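PDB 6EEW: aromatic-L-amino-acid decarboxylase from Catharanthus roseus, which catalyses the pyridoxal 5'-phosphate-dependent decarboxylation of L-tryptophan to tryptamine and of 5-hydroxy-L-tryptophan to serotonin, working as a homodimer. Local coordinates for residues M140-Q145 with L380-Y385; S412-V417 with D487-L492; V35-D40 with K79-D84; T174-R179 with L339-T344; D268-L273 with E308-L313. All coordinates share one frame; numbering follows the deposited sequence.

How the contacts relate
Contacts 4 and 5 adjoin: their centres are about 20 Å apart, and Thr174 CG2 meets Ser312 OG at 3.3 Å. Both are nested along the chain inside the loop closed by contact 1, all three within the pyridoxal-dependent decarboxylase domain. Contacts 1 and 3, about 32 Å apart between centres in one chain, are joined across the dimer, where Arg383 of one subunit pairs with Asp80 of the other. Contact 2 lies in the C-terminal region, about 49 Å from contact 4 between centres. Two contacts approach the substrate-binding residues: the Leu342 side chain is about 8 Å from that of Tyr348, and that of Leu143 about 11 Å from that of His318.

Contact 1. Residues M140-Q145 with L380-Y385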
# COMPACT_ATOMS: atom_id res chain seq x y z
N MET A 140 17.41 0.87 4.96
CA MET A 140 17.65 1.13 3.55
C MET A 140 19.13 1.31 3.27
O MET A 140 19.62 0.86 2.23
CB MET A 140 16.85 2.35 3.09
CG MET A 140 15.36 2.06 2.94
SD MET A 140 14.99 0.82 1.68
CE MET A 140 15.17 1.76 0.17
N ASP A 141 19.88 1.91 4.20
CA ASP A 141 21.32 2.03 4.00
C ASP A 141 22.02 0.66 4.15
O ASP A 141 22.96 0.35 3.40
CB ASP A 141 21.89 3.05 4.98
CG ASP A 141 21.77 4.50 4.47
OD1 ASP A 141 21.11 4.73 3.44
OD2 ASP A 141 22.34 5.41 5.11
N TRP A 142 21.58 -0.16 5.10
CA TRP A 142 22.07 -1.54 5.20
C TRP A 142 21.93 -2.26 3.88
O TRP A 142 22.89 -2.83 3.34
CB TRP A 142 21.29 -2.32 6.25
CG TRP A 142 21.75 -2.14 7.63
CD1 TRP A 142 22.51 -1.12 8.10
CD2 TRP A 142 21.46 -2.99 8.74
NE1 TRP A 142 22.72 -1.28 9.46
CE2 TRP A 142 22.09 -2.43 9.87
CE3 TRP A 142 20.74 -4.17 8.88
CZ2 TRP A 142 22.03 -3.02 11.13
CZ3 TRP A 142 20.67 -4.76 10.13
CH2 TRP A 142 21.32 -4.19 11.24
N LEU A 143 20.71 -2.29 3.36
CA LEU A 143 20.45 -3.03 2.15
C LEU A 143 21.23 -2.45 0.99
O LEU A 143 21.81 -3.19 0.18
CB LEU A 143 18.96 -3.04 1.88
CG LEU A 143 18.38 -4.31 1.30
CD1 LEU A 143 18.95 -5.49 2.02
CD2 LEU A 143 16.86 -4.26 1.51
N ALA A 144 21.31 -1.12 0.91
CA ALA A 144 22.08 -0.49 -0.15
C ALA A 144 23.53 -0.97 -0.13
O ALA A 144 24.13 -1.21 -1.19
CB ALA A 144 22.01 1.03 -0.01
N GLN A 145 24.11 -1.09 1.07
CA GLN A 145 25.49 -1.56 1.18
C GLN A 145 25.61 -3.03 0.79
O GLN A 145 26.59 -3.43 0.14
CB GLN A 145 26.01 -1.37 2.60
CG GLN A 145 26.08 0.06 3.07
CD GLN A 145 26.42 0.12 4.54
OE1 GLN A 145 27.56 -0.10 4.93
NE2 GLN A 145 25.42 0.37 5.38
N LEU A 380 14.36 -7.27 10.98
CA LEU A 380 14.39 -8.58 11.61
C LEU A 380 14.91 -9.64 10.65
O LEU A 380 15.62 -10.54 11.07
CB LEU A 380 13.01 -8.99 12.13
CG LEU A 380 12.71 -8.67 13.61
CD1 LEU A 380 12.91 -7.18 13.85
CD2 LEU A 380 11.29 -9.08 13.98
N ILE A 381 14.62 -9.52 9.36
CA ILE A 381 15.14 -10.50 8.40
C ILE A 381 16.66 -10.44 8.37
O ILE A 381 17.36 -11.46 8.55
CB ILE A 381 14.55 -10.23 7.00
CG1 ILE A 381 13.04 -10.42 7.00
CG2 ILE A 381 15.24 -11.10 5.95
CD1 ILE A 381 12.39 -10.04 5.67
N LEU A 382 17.20 -9.25 8.12
CA LEU A 382 18.64 -9.07 8.06
C LEU A 382 19.31 -9.55 9.34
O LEU A 382 20.25 -10.35 9.30
CB LEU A 382 18.95 -7.60 7.77
CG LEU A 382 18.32 -7.31 6.41
CD1 LEU A 382 18.29 -5.82 6.15
CD2 LEU A 382 19.12 -8.03 5.33
N ARG A 383 18.82 -9.09 10.49
CA ARG A 383 19.46 -9.45 11.75
C ARG A 383 19.32 -10.94 12.06
O ARG A 383 20.23 -11.53 12.66
CB ARG A 383 18.89 -8.63 12.91
CG ARG A 383 19.35 -7.20 12.91
CD ARG A 383 19.11 -6.55 14.27
NE ARG A 383 19.94 -7.15 15.30
CZ ARG A 383 19.86 -6.84 16.59
NH1 ARG A 383 18.98 -5.95 17.04
NH2 ARG A 383 20.67 -7.42 17.44
N SER A 384 18.21 -11.57 11.67
CA SER A 384 17.96 -12.94 12.10
C SER A 384 18.67 -13.96 11.23
O SER A 384 18.96 -15.07 11.70
CB SER A 384 16.46 -13.20 12.10
OG SER A 384 15.76 -12.14 12.74
N TYR A 385 18.96 -13.63 9.97
CA TYR A 385 19.61 -14.57 9.07
C TYR A 385 21.04 -14.20 8.69
O TYR A 385 21.87 -15.10 8.56
CB TYR A 385 18.75 -14.76 7.81
CG TYR A 385 17.38 -15.27 8.21
CD1 TYR A 385 17.26 -16.31 9.12
CD2 TYR A 385 16.22 -14.69 7.71
CE1 TYR A 385 16.01 -16.78 9.51
CE2 TYR A 385 14.97 -15.16 8.10
CZ TYR A 385 14.87 -16.20 8.99
OH TYR A 385 13.62 -16.66 9.38
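Trp142 and Leu382 form the dense centre of this contact between helix 130-146 and helix 375-409. Their side chains slide past each other in opposite directions, and the benzo part of the indole meets the leucine at CB and at one methyl, CD1: Trp142 CE3 lies 4.0 Å from Leu382 CD1 and equally close to Leu382 CB. Beside it, Arg383 CG comes up in the plane of the indole at its rim, 3.9 Å from Trp142 CZ3. Only the aliphatic root of the arginine takes part, for its chain bends at chi3 (66°) and the guanidinium, turned 79° against the indole plane, goes on to salt bridges with Asp80 and Glu72 of the second subunit. The indole is fixed at its polar end too, where NE1 donates to Pro64 O of that subunit.

The packing is thinner on the Leu143 flank, the loose side of the contact. Its CD1 reaches Leu382 CD2 at 4.2 Å, the two leucines crossing at about a right angle. The segment axes stay 11.5 Å apart and diverge by 57°, so long side chains must span the separation, and all four touching residues are buried. At the partly exposed end of 140-145, Gln145 NE2 donates to Glu65 O of the second subunit.

Helix 130-146 rests on strand 328-332 of the seven-stranded sheet of the large, cofactor-binding domain, with Leu143 against Cys329 and Trp331. Trp142 also meets the ring of Trp379, one turn before Arg383, while helix 107-119 supports 380-385 through Leu380 and Ile381.

Contact 2. Residues S412-V417 with D487-L492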
# COMPACT_ATOMS: atom_id res chain seq x y z
N SER A 412 15.68 -35.18 -24.97
CA SER A 412 15.73 -34.62 -26.31
C SER A 412 14.36 -34.24 -26.84
O SER A 412 14.27 -33.62 -27.91
CB SER A 412 16.40 -35.62 -27.26
OG SER A 412 15.76 -36.88 -27.19
N ARG A 413 13.28 -34.62 -26.14
CA ARG A 413 11.95 -34.19 -26.54
C ARG A 413 11.70 -32.74 -26.15
O ARG A 413 10.91 -32.05 -26.81
CB ARG A 413 10.89 -35.08 -25.90
CG ARG A 413 11.01 -36.55 -26.26
CD ARG A 413 10.05 -37.40 -25.44
NE ARG A 413 10.23 -37.21 -24.00
CZ ARG A 413 9.58 -37.90 -23.07
NH1 ARG A 413 8.70 -38.83 -23.42
NH2 ARG A 413 9.80 -37.66 -21.78
N PHE A 414 12.38 -32.26 -25.12
CA PHE A 414 12.23 -30.92 -24.60
C PHE A 414 13.38 -30.03 -25.05
O PHE A 414 14.42 -30.51 -25.50
CB PHE A 414 12.16 -30.95 -23.07
CG PHE A 414 10.96 -31.67 -22.53
CD1 PHE A 414 10.97 -33.05 -22.37
CD2 PHE A 414 9.84 -30.97 -22.12
CE1 PHE A 414 9.87 -33.71 -21.86
CE2 PHE A 414 8.74 -31.62 -21.60
CZ PHE A 414 8.75 -32.99 -21.47
N GLU A 415 13.19 -28.73 -24.90
CA GLU A 415 14.22 -27.76 -25.24
C GLU A 415 14.10 -26.60 -24.28
O GLU A 415 12.99 -26.22 -23.88
CB GLU A 415 14.07 -27.28 -26.69
CG GLU A 415 13.04 -26.18 -26.91
CD GLU A 415 13.05 -25.67 -28.35
OE1 GLU A 415 13.61 -26.35 -29.23
OE2 GLU A 415 12.50 -24.58 -28.60
N ILE A 416 15.25 -26.04 -23.91
CA ILE A 416 15.30 -24.80 -23.14
C ILE A 416 15.19 -23.65 -24.13
O ILE A 416 16.04 -23.50 -25.02
CB ILE A 416 16.58 -24.71 -22.31
CG1 ILE A 416 16.77 -25.97 -21.45
CG2 ILE A 416 16.53 -23.49 -21.41
CD1 ILE A 416 15.71 -26.15 -20.39
N VAL A 417 14.17 -22.81 -23.96
CA VAL A 417 13.84 -21.81 -24.97
C VAL A 417 14.76 -20.60 -24.88
O VAL A 417 15.15 -20.02 -25.90
CB VAL A 417 12.36 -21.40 -24.82
CG1 VAL A 417 12.02 -20.30 -25.81
CG2 VAL A 417 11.46 -22.61 -25.01
N ASP A 487 9.70 -35.69 -12.47
CA ASP A 487 9.16 -37.03 -12.71
C ASP A 487 7.73 -36.95 -13.25
O ASP A 487 7.38 -37.64 -14.22
CB ASP A 487 9.20 -37.85 -11.42
CG ASP A 487 10.61 -38.24 -11.03
OD1 ASP A 487 11.46 -38.37 -11.92
OD2 ASP A 487 10.86 -38.40 -9.81
N LEU A 488 6.90 -36.11 -12.63
CA LEU A 488 5.51 -35.97 -13.06
C LEU A 488 5.43 -35.44 -14.48
O LEU A 488 4.61 -35.90 -15.29
CB LEU A 488 4.76 -35.04 -12.11
CG LEU A 488 3.29 -34.76 -12.44
CD1 LEU A 488 2.45 -36.02 -12.33
CD2 LEU A 488 2.71 -33.61 -11.61
N ILE A 489 6.25 -34.43 -14.80
CA ILE A 489 6.27 -33.87 -16.14
C ILE A 489 6.58 -34.96 -17.16
O ILE A 489 5.91 -35.08 -18.19
CB ILE A 489 7.28 -32.71 -16.22
CG1 ILE A 489 6.86 -31.58 -15.27
CG2 ILE A 489 7.43 -32.24 -17.66
CD1 ILE A 489 7.81 -30.41 -15.22
N GLN A 490 7.58 -35.79 -16.86
CA GLN A 490 7.93 -36.86 -17.79
C GLN A 490 6.80 -37.88 -17.91
O GLN A 490 6.51 -38.36 -19.02
CB GLN A 490 9.23 -37.55 -17.34
CG GLN A 490 10.49 -36.81 -17.75
CD GLN A 490 11.75 -37.59 -17.45
OE1 GLN A 490 11.95 -38.08 -16.34
NE2 GLN A 490 12.61 -37.73 -18.46
N LYS A 491 6.15 -38.23 -16.80
CA LYS A 491 5.04 -39.17 -16.88
C LYS A 491 3.91 -38.63 -17.75
O LYS A 491 3.36 -39.34 -18.60
CB LYS A 491 4.50 -39.52 -15.49
CG LYS A 491 3.31 -40.50 -15.55
CD LYS A 491 2.75 -40.86 -14.19
CE LYS A 491 2.04 -39.68 -13.54
NZ LYS A 491 1.32 -40.08 -12.28
N LEU A 492 3.55 -37.36 -17.53
CA LEU A 492 2.46 -36.78 -18.31
C LEU A 492 2.84 -36.62 -19.77
O LEU A 492 1.97 -36.71 -20.65
CB LEU A 492 2.04 -35.44 -17.70
CG LEU A 492 1.47 -35.55 -16.29
CD1 LEU A 492 1.03 -34.19 -15.76
CD2 LEU A 492 0.33 -36.54 -16.26
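Arg413 presents an edge of its guanidinium to Gln490: NH2 stands 4.2 Å from Gln490 CG, which lies near the guanidinium plane. The glutamine amide is turned 76° against that plane, and the two side chains cross at about a right angle. The nearest atom of the glutamine is thus a methylene carbon, not one of the amide. The same NH2 sits in the ring plane of Phe414, at its edge. Salt bridges with Asp411 through NH2 and Asp494 through NH1 hold the guanidinium in place, and Asp411 OD2 also receives a weak bond from Gln490 NE2.

Strand 414-416 is an outermost strand of the four-stranded antiparallel sheet in the C-terminal part of this fold-type I decarboxylase, and helix 479-496 packs against it here. The apolar half of the contact is Phe414 with Ile489, whose side chains run at a slant to each other. Ile489 CG2 is 4.1 Å from Phe414 CZ and 4.2 Å from CE2. This methyl projects anti to its backbone nitrogen, while CG1 (chi1 -62°) takes the place anti to the carbonyl carbon. Leu449 of helix 438-451 also packs on Ile489, and Val408 of helix 375-409 and Phe427 of strand 424-429 on Phe414.

Contact 3. Residues V35-D40 with K79-D84; sequences VDFIAD and KDIQKD
Phe37 of helix 24-44 reaches across to Ile81 and Gln82 of helix 74-85, pairing two helices of the N-terminal region that in group II decarboxylases lies over the partner subunit.

The contact itself is one of carbon surfaces. Gln82 CG approaches the ring at its edge, close to the plane, 3.6 Å from Phe37 CE1. The amide stands almost perpendicular to the ring, the planes 88° apart; the bend at chi2 (-73°) folds the chain back so that Gln82 CD also lies along the ring, 3.8 Å from Phe37 CE1. Further round, Ile81 CG2 lies 4.3 Å from Phe37 CZ. Ile86 also packs on both Phe37 and Ile81, and Trp379 of the second subunit on Ile81. Replacing Phe37 by an alanine is likely to open a gap between the helices, removing the ring that the Gln82 methylene and Ile81 CG2 rest on and setting the glutamine free to turn.

The polar interactions are with the second subunit: Asp36 and Asp40 form salt bridges with its Arg28, and Asp36 OD1 also bonds to its His32 NE2.

With Phe37 CG anti to the backbone nitrogen (chi1 180°), the ring reaches across a separation of 9.9 Å between Phe37 CA and Gln82 CA.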
# COMPACT_ATOMS: atom_id res chain seq x y z
N VAL A 35 -2.06 -18.73 15.74
CA VAL A 35 -0.70 -19.20 15.50
C VAL A 35 -0.69 -20.70 15.29
O VAL A 35 -0.03 -21.21 14.37
CB VAL A 35 0.24 -18.78 16.64
CG1 VAL A 35 1.54 -19.57 16.55
CG2 VAL A 35 0.52 -17.29 16.57
N ASP A 36 -1.39 -21.43 16.15
CA ASP A 36 -1.41 -22.88 15.97
C ASP A 36 -2.07 -23.24 14.65
O ASP A 36 -1.60 -24.14 13.93
CB ASP A 36 -2.12 -23.54 17.15
CG ASP A 36 -1.29 -23.52 18.42
OD1 ASP A 36 -0.05 -23.54 18.31
OD2 ASP A 36 -1.86 -23.45 19.53
N PHE A 37 -3.13 -22.52 14.28
CA PHE A 37 -3.79 -22.82 13.01
C PHE A 37 -2.87 -22.55 11.82
O PHE A 37 -2.82 -23.33 10.87
CB PHE A 37 -5.07 -21.99 12.88
CG PHE A 37 -5.81 -22.22 11.59
CD1 PHE A 37 -6.62 -23.34 11.44
CD2 PHE A 37 -5.71 -21.32 10.54
CE1 PHE A 37 -7.31 -23.56 10.26
CE2 PHE A 37 -6.39 -21.54 9.36
CZ PHE A 37 -7.19 -22.66 9.21
N ILE A 38 -2.13 -21.44 11.87
CA ILE A 38 -1.24 -21.06 10.78
C ILE A 38 -0.09 -22.06 10.65
O ILE A 38 0.31 -22.43 9.54
CB ILE A 38 -0.71 -19.64 10.99
CG1 ILE A 38 -1.83 -18.60 10.88
CG2 ILE A 38 0.44 -19.34 10.01
CD1 ILE A 38 -1.38 -17.16 11.16
N ALA A 39 0.49 -22.46 11.78
CA ALA A 39 1.54 -23.46 11.73
C ALA A 39 1.02 -24.76 11.15
O ALA A 39 1.71 -25.42 10.36
CB ALA A 39 2.14 -23.68 13.12
N ASP A 40 -0.20 -25.15 11.52
CA ASP A 40 -0.80 -26.34 10.94
C ASP A 40 -0.98 -26.20 9.43
O ASP A 40 -0.81 -27.17 8.68
CB ASP A 40 -2.14 -26.63 11.62
CG ASP A 40 -1.98 -26.94 13.10
OD1 ASP A 40 -0.83 -26.93 13.59
OD2 ASP A 40 -3.01 -27.20 13.78
N LYS A 79 -14.27 -22.70 11.30
CA LYS A 79 -14.82 -23.78 10.49
C LYS A 79 -15.04 -23.33 9.05
O LYS A 79 -14.67 -24.02 8.10
CB LYS A 79 -16.13 -24.27 11.10
CG LYS A 79 -16.66 -25.55 10.48
CD LYS A 79 -18.04 -25.90 11.03
CE LYS A 79 -19.09 -24.86 10.66
NZ LYS A 79 -20.42 -25.21 11.25
N ASP A 80 -15.61 -22.13 8.88
CA ASP A 80 -15.88 -21.63 7.53
C ASP A 80 -14.59 -21.32 6.78
O ASP A 80 -14.55 -21.41 5.56
CB ASP A 80 -16.75 -20.37 7.61
CG ASP A 80 -18.14 -20.66 8.12
OD1 ASP A 80 -18.47 -21.85 8.30
OD2 ASP A 80 -18.89 -19.68 8.35
N ILE A 81 -13.55 -20.92 7.50
CA ILE A 81 -12.27 -20.68 6.85
C ILE A 81 -11.68 -21.99 6.36
O ILE A 81 -11.08 -22.06 5.28
CB ILE A 81 -11.33 -19.94 7.81
CG1 ILE A 81 -11.87 -18.53 8.03
CG2 ILE A 81 -9.91 -19.91 7.23
CD1 ILE A 81 -11.06 -17.70 8.96
N GLN A 82 -11.83 -23.05 7.16
CA GLN A 82 -11.34 -24.36 6.75
C GLN A 82 -12.14 -24.92 5.58
O GLN A 82 -11.59 -25.60 4.71
CB GLN A 82 -11.36 -25.33 7.93
CG GLN A 82 -10.07 -25.38 8.72
CD GLN A 82 -8.94 -26.11 7.98
OE1 GLN A 82 -8.69 -25.86 6.79
NE2 GLN A 82 -8.26 -27.01 8.68
N LYS A 83 -13.44 -24.62 5.53
CA LYS A 83 -14.36 -25.30 4.63
C LYS A 83 -14.69 -24.52 3.36
O LYS A 83 -15.01 -25.13 2.34
CB LYS A 83 -15.64 -25.65 5.39
CG LYS A 83 -16.62 -26.56 4.66
CD LYS A 83 -17.93 -26.58 5.41
CE LYS A 83 -18.48 -25.17 5.56
NZ LYS A 83 -19.74 -25.15 6.32
N ASP A 84 -14.63 -23.18 3.40
CA ASP A 84 -15.08 -22.33 2.30
C ASP A 84 -14.01 -21.40 1.76
O ASP A 84 -14.11 -20.99 0.60
CB ASP A 84 -16.26 -21.45 2.74
CG ASP A 84 -17.44 -22.25 3.27
OD1 ASP A 84 -17.81 -23.26 2.62
OD2 ASP A 84 -18.00 -21.86 4.31

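Contact 4. Residues T174-R179 with L339-T344; sequences TIIAAR and LRALTT
Ala341 points its methyl toward the backbone of helix 167-186, where Ala341 CB comes within 3.3 Å of Ala177 CA and 3.7 Å of Ala177 N. The methyl of Ala177 lies to one side of this approach, 3.9 Å from that of Ala341. Here helix 167-186, which carries Ser168, a pyridoxal phosphate-binding residue by similarity, packs against the end of helix 335-341, shortly before substrate-binding Tyr348; the two alanine CA atoms are 4.7 Å apart.

Ile176 flanks the pair. Its CG2, directed anti to the backbone nitrogen while CG1 (chi1 -70°) lies beside it, reaches the Ala341 methyl at 4.1 Å. That same CG2 meets Leu342 CD1 at 4.3 Å, just where the chain leaves helical geometry. The other branch turns to the face of the Arg179 guanidinium, with CG1 4.0 Å above its plane and offset toward the rim.

The second subunit covers this side: its Leu212 packs on Ile176 and Leu342, and its Lys211 O accepts from Arg179 NH2.

The side-chain contacts are all apolar, and the Ala341 methyl lies against backbone. It is the smallness of the alanines that permits the short separation, while several polar groups at its border, among them the carbonyls of Arg340 and Thr343, are engaged by Lys211 NZ of the neighbouring subunit.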
# COMPACT_ATOMS: atom_id res chain seq x y z
N THR A 174 8.77 7.49 -9.46
CA THR A 174 9.93 7.99 -10.19
C THR A 174 9.52 8.61 -11.52
O THR A 174 10.12 9.61 -11.94
CB THR A 174 10.98 6.88 -10.41
OG1 THR A 174 10.48 5.88 -11.31
CG2 THR A 174 11.36 6.27 -9.09
N ILE A 175 8.49 8.07 -12.16
CA ILE A 175 7.98 8.66 -13.40
C ILE A 175 7.45 10.06 -13.15
O ILE A 175 7.64 10.98 -13.96
CB ILE A 175 6.89 7.77 -14.01
CG1 ILE A 175 7.42 6.38 -14.32
CG2 ILE A 175 6.31 8.43 -15.26
CD1 ILE A 175 6.37 5.50 -15.01
N ILE A 176 6.73 10.26 -12.04
CA ILE A 176 6.20 11.60 -11.77
C ILE A 176 7.34 12.56 -11.46
O ILE A 176 7.32 13.72 -11.88
CB ILE A 176 5.17 11.57 -10.63
CG1 ILE A 176 3.88 10.87 -11.08
CG2 ILE A 176 4.89 12.99 -10.16
CD1 ILE A 176 2.86 10.70 -10.00
N ALA A 177 8.35 12.10 -10.71
CA ALA A 177 9.52 12.92 -10.45
C ALA A 177 10.17 13.40 -11.75
O ALA A 177 10.46 14.59 -11.93
CB ALA A 177 10.53 12.15 -9.59
N ALA A 178 10.39 12.47 -12.68
CA ALA A 178 10.97 12.85 -13.96
C ALA A 178 10.07 13.83 -14.71
O ALA A 178 10.54 14.83 -15.27
CB ALA A 178 11.24 11.61 -14.80
N ARG A 179 8.76 13.52 -14.75
CA ARG A 179 7.79 14.39 -15.41
C ARG A 179 7.85 15.80 -14.85
O ARG A 179 7.84 16.78 -15.61
CB ARG A 179 6.38 13.82 -15.25
CG ARG A 179 5.27 14.65 -15.94
CD ARG A 179 3.88 14.32 -15.36
NE ARG A 179 3.71 14.90 -14.03
CZ ARG A 179 2.78 14.54 -13.16
NH1 ARG A 179 1.91 13.57 -13.45
NH2 ARG A 179 2.73 15.12 -11.97
N LEU A 339 11.01 14.53 -3.94
CA LEU A 339 10.28 15.35 -2.99
C LEU A 339 9.57 16.51 -3.69
O LEU A 339 8.38 16.73 -3.49
CB LEU A 339 11.25 15.85 -1.92
CG LEU A 339 11.33 14.89 -0.73
CD1 LEU A 339 11.26 13.46 -1.22
CD2 LEU A 339 12.60 15.12 0.07
N ARG A 340 10.28 17.24 -4.56
CA ARG A 340 9.62 18.29 -5.32
C ARG A 340 8.42 17.73 -6.05
O ARG A 340 7.34 18.34 -6.08
CB ARG A 340 10.59 18.93 -6.31
CG ARG A 340 11.67 19.73 -5.63
CD ARG A 340 12.56 20.43 -6.62
NE ARG A 340 11.89 21.53 -7.31
CZ ARG A 340 11.73 22.73 -6.76
NH1 ARG A 340 12.15 22.94 -5.52
NH2 ARG A 340 11.14 23.70 -7.44
N ALA A 341 8.59 16.54 -6.64
CA ALA A 341 7.51 15.98 -7.45
C ALA A 341 6.27 15.70 -6.61
O ALA A 341 5.14 15.89 -7.08
CB ALA A 341 7.99 14.70 -8.13
N LEU A 342 6.45 15.26 -5.36
CA LEU A 342 5.36 14.70 -4.57
C LEU A 342 4.75 15.70 -3.58
O LEU A 342 4.16 15.29 -2.58
CB LEU A 342 5.84 13.46 -3.81
CG LEU A 342 5.64 12.11 -4.49
CD1 LEU A 342 5.88 12.22 -6.01
CD2 LEU A 342 6.58 11.07 -3.88
N THR A 343 4.86 16.99 -3.84
CA THR A 343 4.26 17.97 -2.95
C THR A 343 3.79 19.16 -3.77
O THR A 343 4.24 19.39 -4.89
CB THR A 343 5.23 18.45 -1.87
OG1 THR A 343 4.54 19.34 -0.98
CG2 THR A 343 6.38 19.21 -2.50
N THR A 344 2.82 19.89 -3.21
CA THR A 344 2.40 21.15 -3.79
C THR A 344 2.86 22.34 -2.95
O THR A 344 2.61 23.49 -3.33
CB THR A 344 0.87 21.20 -3.99
OG1 THR A 344 0.20 20.73 -2.81
CG2 THR A 344 0.46 20.34 -5.18

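Contact 5. Residues D268-L273 with E308-L313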
# COMPACT_ATOMS: atom_id res chain seq x y z
N ASP A 268 17.85 -6.38 -19.05
CA ASP A 268 18.30 -5.24 -19.83
C ASP A 268 19.67 -4.80 -19.33
O ASP A 268 19.92 -4.80 -18.13
CB ASP A 268 17.32 -4.08 -19.71
CG ASP A 268 15.93 -4.44 -20.21
OD1 ASP A 268 15.84 -5.07 -21.28
OD2 ASP A 268 14.95 -4.11 -19.51
N PRO A 269 20.57 -4.41 -20.24
CA PRO A 269 21.96 -4.12 -19.84
C PRO A 269 22.04 -2.75 -19.18
O PRO A 269 21.98 -1.71 -19.86
CB PRO A 269 22.73 -4.18 -21.17
CG PRO A 269 21.73 -3.76 -22.20
CD PRO A 269 20.37 -4.25 -21.69
N VAL A 270 22.19 -2.74 -17.86
CA VAL A 270 22.21 -1.47 -17.12
C VAL A 270 23.36 -0.60 -17.58
O VAL A 270 23.21 0.62 -17.75
CB VAL A 270 22.27 -1.74 -15.61
CG1 VAL A 270 22.59 -0.47 -14.87
CG2 VAL A 270 20.95 -2.33 -15.12
N ASP A 271 24.54 -1.19 -17.80
CA ASP A 271 25.75 -0.41 -18.04
C ASP A 271 25.65 0.42 -19.31
O ASP A 271 26.00 1.61 -19.30
CB ASP A 271 26.98 -1.32 -18.07
CG ASP A 271 26.75 -2.57 -18.90
OD1 ASP A 271 25.68 -2.65 -19.55
OD2 ASP A 271 27.63 -3.48 -18.87
N SER A 272 25.22 -0.18 -20.42
CA SER A 272 25.11 0.58 -21.68
C SER A 272 23.88 1.49 -21.70
O SER A 272 23.95 2.65 -22.17
CB SER A 272 25.08 -0.38 -22.87
OG SER A 272 24.06 -1.35 -22.70
N LEU A 273 22.74 0.98 -21.21
CA LEU A 273 21.51 1.77 -21.25
C LEU A 273 21.62 3.01 -20.40
O LEU A 273 21.11 4.07 -20.77
CB LEU A 273 20.32 0.92 -20.80
CG LEU A 273 19.94 -0.26 -21.69
CD1 LEU A 273 18.77 -1.02 -21.09
CD2 LEU A 273 19.61 0.21 -23.10
N GLU A 308 25.87 3.42 -10.78
CA GLU A 308 26.20 4.78 -10.38
C GLU A 308 25.67 5.82 -11.36
O GLU A 308 25.48 6.98 -10.97
CB GLU A 308 27.71 4.93 -10.19
CG GLU A 308 28.55 4.63 -11.42
CD GLU A 308 28.96 3.16 -11.47
OE1 GLU A 308 28.42 2.35 -10.69
OE2 GLU A 308 29.85 2.82 -12.29
N ARG A 309 25.42 5.45 -12.61
CA ARG A 309 24.85 6.39 -13.57
C ARG A 309 23.33 6.42 -13.54
O ARG A 309 22.72 7.25 -14.22
CB ARG A 309 25.29 6.04 -15.00
CG ARG A 309 26.75 6.26 -15.29
CD ARG A 309 27.05 5.97 -16.76
NE ARG A 309 26.90 4.55 -17.08
CZ ARG A 309 27.86 3.65 -16.90
NH1 ARG A 309 29.03 4.01 -16.38
NH2 ARG A 309 27.65 2.37 -17.22
N VAL A 310 22.72 5.55 -12.77
CA VAL A 310 21.29 5.29 -12.82
C VAL A 310 20.54 6.24 -11.89
O VAL A 310 21.05 6.70 -10.87
CB VAL A 310 21.02 3.81 -12.48
CG1 VAL A 310 19.61 3.66 -11.95
CG2 VAL A 310 21.18 2.99 -13.74
N ASP A 311 19.31 6.55 -12.28
CA ASP A 311 18.54 7.50 -11.50
C ASP A 311 17.81 6.83 -10.34
O ASP A 311 17.89 7.31 -9.20
CB ASP A 311 17.53 8.20 -12.39
CG ASP A 311 18.19 9.02 -13.45
OD1 ASP A 311 18.82 10.04 -13.10
OD2 ASP A 311 18.08 8.62 -14.62
N SER A 312 17.18 5.69 -10.56
CA SER A 312 16.52 5.05 -9.44
C SER A 312 16.56 3.54 -9.60
O SER A 312 16.80 3.03 -10.70
CB SER A 312 15.07 5.54 -9.25
OG SER A 312 14.31 5.57 -10.47
N LEU A 313 16.36 2.85 -8.48
CA LEU A 313 16.39 1.39 -8.48
C LEU A 313 15.33 0.86 -7.52
O LEU A 313 15.09 1.45 -6.47
CB LEU A 313 17.78 0.86 -8.08
CG LEU A 313 17.83 -0.58 -7.60
CD1 LEU A 313 17.70 -1.54 -8.78
CD2 LEU A 313 19.13 -0.82 -6.84
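The first turn of helix 270-280, the helix of the beta-alpha-beta crossover from strand 251-258 to strand 283-287, is met here by Arg309 and Val310 on the approach to strand 312-315. Arg309 NH2 donates to Asp271 O at 2.8 Å. The bond is bent, with 139° at the hydrogen; the donor stands 17° from the carbonyl plane, and the oxygen lies 26° out of the guanidinium plane. A fold of the arginine at chi3 brings its end round to this carbonyl, while NE donates to Ser274 OG further along the helix. Ser274 OG bonds to Val270 O and only weakly to Asp271 O.

Strands 283-287 and 312-315 are parallel neighbours in the seven-stranded sheet of the large domain, and the helix packs on strand 283-287 and on the residues leading into strand 312-315. Beneath the arginine, Val270 CG1 meets Val310 CG2 at 3.9 Å, the side chains crossing at about a right angle; Val286 and Ile284 of strand 283-287 extend this apolar layer.

A leucine in place of Arg309 would probably leave Asp271 O and Ser274 OG without this donor and the approach to strand 312-315 less firmly tied to the helix.

The Asp271 carboxylate is turned aside: OD1 accepts from Ser272 N at 2.7 Å and stays 5.9 Å from Arg309 NH2, so this pair makes no direct ionic contact. Of the aspartate side chain it is Asp271 CB that Arg309 NH2 meets, at 3.8 Å.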